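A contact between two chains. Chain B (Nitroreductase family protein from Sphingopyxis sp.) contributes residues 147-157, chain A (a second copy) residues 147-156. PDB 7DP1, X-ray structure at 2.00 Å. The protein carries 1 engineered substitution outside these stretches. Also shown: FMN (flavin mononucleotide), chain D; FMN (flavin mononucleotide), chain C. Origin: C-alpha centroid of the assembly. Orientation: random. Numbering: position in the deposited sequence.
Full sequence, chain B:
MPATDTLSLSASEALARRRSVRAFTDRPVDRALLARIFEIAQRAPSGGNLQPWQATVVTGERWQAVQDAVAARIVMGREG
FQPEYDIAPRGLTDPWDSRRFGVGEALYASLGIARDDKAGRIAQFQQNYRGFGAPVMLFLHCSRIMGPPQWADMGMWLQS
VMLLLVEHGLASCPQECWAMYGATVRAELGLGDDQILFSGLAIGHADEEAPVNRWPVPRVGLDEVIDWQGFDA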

# COMPACT_ATOMS: atom_id res chain seq x y z
N GLY B 147 -6.99 10.07 5.52
CA GLY B 147 -7.02 9.22 6.70
C GLY B 147 -6.25 7.94 6.47
O GLY B 147 -5.75 7.70 5.37
N PRO B 148 -6.18 7.10 7.50
CA PRO B 148 -5.47 5.82 7.45
C PRO B 148 -5.75 4.94 6.21
O PRO B 148 -4.79 4.39 5.70
CB PRO B 148 -5.93 5.13 8.74
CG PRO B 148 -6.14 6.23 9.67
CD PRO B 148 -6.74 7.35 8.84
N PRO B 149 -7.02 4.78 5.77
CA PRO B 149 -7.14 4.01 4.52
C PRO B 149 -6.45 4.70 3.31
O PRO B 149 -5.94 4.01 2.44
CB PRO B 149 -8.65 3.93 4.30
CG PRO B 149 -9.19 5.18 5.00
CD PRO B 149 -8.33 5.29 6.23
N GLN B 150 -6.42 6.03 3.27
CA GLN B 150 -5.72 6.71 2.17
C GLN B 150 -4.21 6.48 2.29
O GLN B 150 -3.53 6.27 1.29
CB GLN B 150 -6.04 8.20 2.14
CG GLN B 150 -7.39 8.47 1.52
CD GLN B 150 -8.55 8.15 2.46
OE1 GLN B 150 -8.55 8.54 3.63
NE2 GLN B 150 -9.52 7.42 1.95
N TRP B 151 -3.70 6.40 3.51
CA TRP B 151 -2.29 6.05 3.67
C TRP B 151 -2.08 4.63 3.14
O TRP B 151 -1.03 4.32 2.60
CB TRP B 151 -1.84 6.18 5.12
CG TRP B 151 -1.52 7.60 5.45
CD1 TRP B 151 -2.33 8.70 5.28
CD2 TRP B 151 -0.30 8.09 6.02
NE1 TRP B 151 -1.68 9.84 5.70
CE2 TRP B 151 -0.43 9.49 6.15
CE3 TRP B 151 0.89 7.49 6.42
CZ2 TRP B 151 0.59 10.29 6.67
CZ3 TRP B 151 1.91 8.29 6.93
CH2 TRP B 151 1.74 9.68 7.06
N ALA B 152 -3.07 3.77 3.30
CA ALA B 152 -2.92 2.42 2.74
C ALA B 152 -2.90 2.50 1.21
O ALA B 152 -2.10 1.79 0.58
CB ALA B 152 -4.03 1.46 3.22
N ASP B 153 -3.72 3.35 0.62
CA ASP B 153 -3.67 3.62 -0.85
C ASP B 153 -2.26 4.07 -1.30
O ASP B 153 -1.76 3.67 -2.35
CB ASP B 153 -4.63 4.73 -1.29
CG ASP B 153 -6.11 4.46 -1.00
OD1 ASP B 153 -6.87 5.46 -0.93
OD2 ASP B 153 -6.53 3.29 -0.85
N MET B 154 -1.63 4.95 -0.51
CA MET B 154 -0.27 5.40 -0.82
C MET B 154 0.68 4.22 -0.81
O MET B 154 1.63 4.16 -1.60
CB MET B 154 0.22 6.46 0.17
CG MET B 154 -0.47 7.82 0.06
SD MET B 154 0.49 9.03 0.99
CE MET B 154 0.22 8.46 2.67
N GLY B 155 0.48 3.30 0.13
CA GLY B 155 1.29 2.09 0.14
C GLY B 155 1.17 1.27 -1.15
O GLY B 155 2.17 0.74 -1.71
N MET B 156 -0.06 1.15 -1.62
CA MET B 156 -0.33 0.41 -2.86
C MET B 156 0.43 1.01 -4.05
O MET B 156 1.06 0.30 -4.83
CB MET B 156 -1.84 0.41 -3.14
CG MET B 156 -2.60 -0.41 -2.11
SD MET B 156 -4.39 -0.26 -2.28
CE MET B 156 -4.91 -0.70 -0.63
N TRP B 157 0.35 2.33 -4.17
CA TRP B 157 1.06 3.06 -5.21
C TRP B 157 2.57 2.85 -5.03
O TRP B 157 3.26 2.46 -5.97
CB TRP B 157 0.71 4.54 -5.14
CG TRP B 157 1.44 5.33 -6.19
CD1 TRP B 157 1.11 5.45 -7.51
CD2 TRP B 157 2.64 6.09 -6.00
NE1 TRP B 157 2.03 6.24 -8.15
CE2 TRP B 157 2.98 6.64 -7.25
CE3 TRP B 157 3.45 6.35 -4.90
CZ2 TRP B 157 4.09 7.45 -7.43
CZ3 TRP B 157 4.57 7.15 -5.09
CH2 TRP B 157 4.88 7.69 -6.34
N1 FMN D . 14.95 1.24 5.58
C2 FMN D . 15.93 2.07 6.05
O2 FMN D . 17.08 1.65 6.09
N3 FMN D . 15.64 3.35 6.45
C4 FMN D . 14.35 3.84 6.39
O4 FMN D . 14.14 5.01 6.76
C4A FMN D . 13.34 3.00 5.92
N5 FMN D . 12.03 3.41 5.84
C5A FMN D . 11.06 2.58 5.34
C6 FMN D . 9.76 3.03 5.25
C7 FMN D . 8.77 2.19 4.75
C7M FMN D . 7.36 2.70 4.64
C8 FMN D . 9.07 0.90 4.34
C8M FMN D . 8.01 0.02 3.76
C9 FMN D . 10.38 0.45 4.43
C9A FMN D . 11.38 1.29 4.93
N10 FMN D . 12.69 0.86 5.03
C10 FMN D . 13.65 1.70 5.51
C1' FMN D . 13.10 -0.52 4.59
C2' FMN D . 12.68 -1.61 5.57
O2' FMN D . 13.57 -1.67 6.66
C3' FMN D . 12.67 -2.93 4.80
O3' FMN D . 11.68 -2.89 3.80
C4' FMN D . 12.44 -4.16 5.68
O4' FMN D . 13.56 -4.28 6.54
C5' FMN D . 12.40 -5.38 4.76
O5' FMN D . 13.61 -5.44 3.99
P FMN D . 13.57 -5.51 2.37
O1P FMN D . 15.02 -5.38 1.92
O2P FMN D . 13.00 -6.79 1.84
O3P FMN D . 12.66 -4.40 1.89
N1 FMN C . -14.75 -0.83 -4.69
C2 FMN C . -16.06 -1.10 -4.36
O2 FMN C . -16.91 -1.23 -5.24
N3 FMN C . -16.45 -1.22 -3.05
C4 FMN C . -15.54 -1.09 -2.03
O4 FMN C . -15.91 -1.22 -0.85
C4A FMN C . -14.22 -0.80 -2.36
N5 FMN C . -13.27 -0.64 -1.37
C5A FMN C . -11.95 -0.38 -1.68
C6 FMN C . -11.03 -0.24 -0.65
C7 FMN C . -9.70 0.02 -0.93
C7M FMN C . -8.69 0.16 0.16
C8 FMN C . -9.30 0.15 -2.25
C8M FMN C . -7.84 0.42 -2.50
C9 FMN C . -10.21 0.02 -3.30
C9A FMN C . -11.56 -0.24 -3.01
N10 FMN C . -12.51 -0.38 -4.01
C10 FMN C . -13.83 -0.66 -3.69
C1' FMN C . -12.14 -0.28 -5.46
C2' FMN C . -11.92 1.14 -5.97
O2' FMN C . -13.16 1.74 -6.23
C3' FMN C . -11.11 1.05 -7.26
O3' FMN C . -9.81 0.66 -6.90
C4' FMN C . -11.01 2.37 -8.03
O4' FMN C . -12.25 2.83 -8.53
C5' FMN C . -10.11 2.14 -9.21
O5' FMN C . -10.70 1.15 -10.01
P FMN C . -9.78 -0.11 -10.42
O1P FMN C . -10.65 -1.16 -11.05
O2P FMN C . -8.70 0.36 -11.38
O3P FMN C . -9.12 -0.64 -9.16
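Chain A (147-156) GPPQWADMGM

Chain A repeats the conformation of chain B: A:Gly147, like B:Gly147, occupies the N-cap position, and a helix begins at A:Pro148 and at B:Pro148 and runs on beyond the stretch. The two helices point broadly the same way, crossing at -45° with their axes only 6.3 Å apart at closest approach. Where the helices come closest, alanine and glycine let the backbones meet. At the centre A:Ala152 meets B:Ala152, CA to CA at 4.0 Å, and the CB of A:Ala152 rests 3.3 Å from the O of B:Trp151, where its small methyl packs against the backbone.

One turn later lies A:Gly155, whose bare CA fits against the O of B:Ala152 at 3.4 Å in a CA-H...O contact; a CB here would point toward chain B and fall 1.9 Å from that same oxygen. B:Gly155 offers the matching hollow to the O of A:Ala152, CA to O 3.3 Å. Beside the glycines, A:Met156 CG packs 3.3 Å from B:Gly155 O, while its SD reaches C8M of the chain D flavin at 3.5 Å.

Toward the N-termini, each tryptophan offers a flat surface to a proline. The CB of A:Pro148 sits over the face of the B:Trp151 six-membered ring, 3.9 Å from its centroid, and B:Pro148 covers A:Trp151 likewise. Rigid proline suits the first turn and presents a compact apolar knob to the flat indole. No hydrogen bond joins the stretches; the contact consists of close packing, with CA-H...O and CH-pi contacts.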

# COMPACT_ATOMS: atom_id res chain seq x y z
N GLY A 147 -0.04 2.40 13.41
CA GLY A 147 -0.35 3.75 13.01
C GLY A 147 -0.46 3.87 11.50
O GLY A 147 -0.33 2.88 10.78
N PRO A 148 -0.71 5.09 11.00
CA PRO A 148 -0.80 5.38 9.56
C PRO A 148 0.36 4.80 8.71
O PRO A 148 0.08 4.17 7.70
CB PRO A 148 -0.81 6.92 9.53
CG PRO A 148 -1.46 7.31 10.82
CD PRO A 148 -0.95 6.29 11.83
N PRO A 149 1.64 4.97 9.13
CA PRO A 149 2.66 4.30 8.32
C PRO A 149 2.49 2.77 8.27
O PRO A 149 2.90 2.15 7.29
CB PRO A 149 3.96 4.65 9.03
CG PRO A 149 3.55 4.84 10.47
CD PRO A 149 2.22 5.55 10.36
N GLN A 150 1.97 2.16 9.33
CA GLN A 150 1.76 0.72 9.27
C GLN A 150 0.59 0.40 8.33
O GLN A 150 0.56 -0.64 7.68
CB GLN A 150 1.54 0.12 10.65
CG GLN A 150 2.82 -0.05 11.44
CD GLN A 150 3.31 1.26 12.02
OE1 GLN A 150 2.53 2.03 12.57
NE2 GLN A 150 4.61 1.49 11.94
N TRP A 151 -0.38 1.31 8.27
CA TRP A 151 -1.44 1.15 7.32
C TRP A 151 -0.89 1.20 5.90
O TRP A 151 -1.35 0.46 5.05
CB TRP A 151 -2.54 2.20 7.54
CG TRP A 151 -3.44 1.76 8.67
CD1 TRP A 151 -3.06 1.46 9.95
CD2 TRP A 151 -4.85 1.51 8.61
NE1 TRP A 151 -4.14 1.06 10.69
CE2 TRP A 151 -5.26 1.09 9.89
CE3 TRP A 151 -5.80 1.64 7.61
CZ2 TRP A 151 -6.58 0.78 10.18
CZ3 TRP A 151 -7.11 1.33 7.90
CH2 TRP A 151 -7.49 0.90 9.18
N ALA A 152 0.12 2.04 5.65
CA ALA A 152 0.69 2.05 4.30
C ALA A 152 1.38 0.71 4.01
O ALA A 152 1.29 0.21 2.90
CB ALA A 152 1.67 3.24 4.13
N ASP A 153 2.04 0.13 5.02
CA ASP A 153 2.65 -1.20 4.92
C ASP A 153 1.60 -2.22 4.48
O ASP A 153 1.87 -3.08 3.66
CB ASP A 153 3.25 -1.68 6.25
CG ASP A 153 4.37 -0.80 6.77
OD1 ASP A 153 5.03 -0.08 5.98
OD2 ASP A 153 4.63 -0.87 8.00
N MET A 154 0.40 -2.13 5.05
CA MET A 154 -0.65 -3.07 4.66
C MET A 154 -1.02 -2.93 3.17
O MET A 154 -1.26 -3.94 2.47
CB MET A 154 -1.91 -2.89 5.53
CG MET A 154 -1.70 -3.31 7.00
SD MET A 154 -3.27 -3.50 7.92
CE MET A 154 -3.85 -1.81 8.00
N GLY A 155 -1.10 -1.69 2.70
CA GLY A 155 -1.38 -1.42 1.29
C GLY A 155 -0.33 -2.06 0.41
O GLY A 155 -0.62 -2.66 -0.63
N MET A 156 0.92 -1.96 0.85
CA MET A 156 2.02 -2.54 0.09
C MET A 156 1.78 -4.02 -0.06
O MET A 156 1.91 -4.58 -1.15
CB MET A 156 3.35 -2.25 0.78
CG MET A 156 3.75 -0.76 0.73
SD MET A 156 5.21 -0.49 1.75
CE MET A 156 4.96 1.27 2.08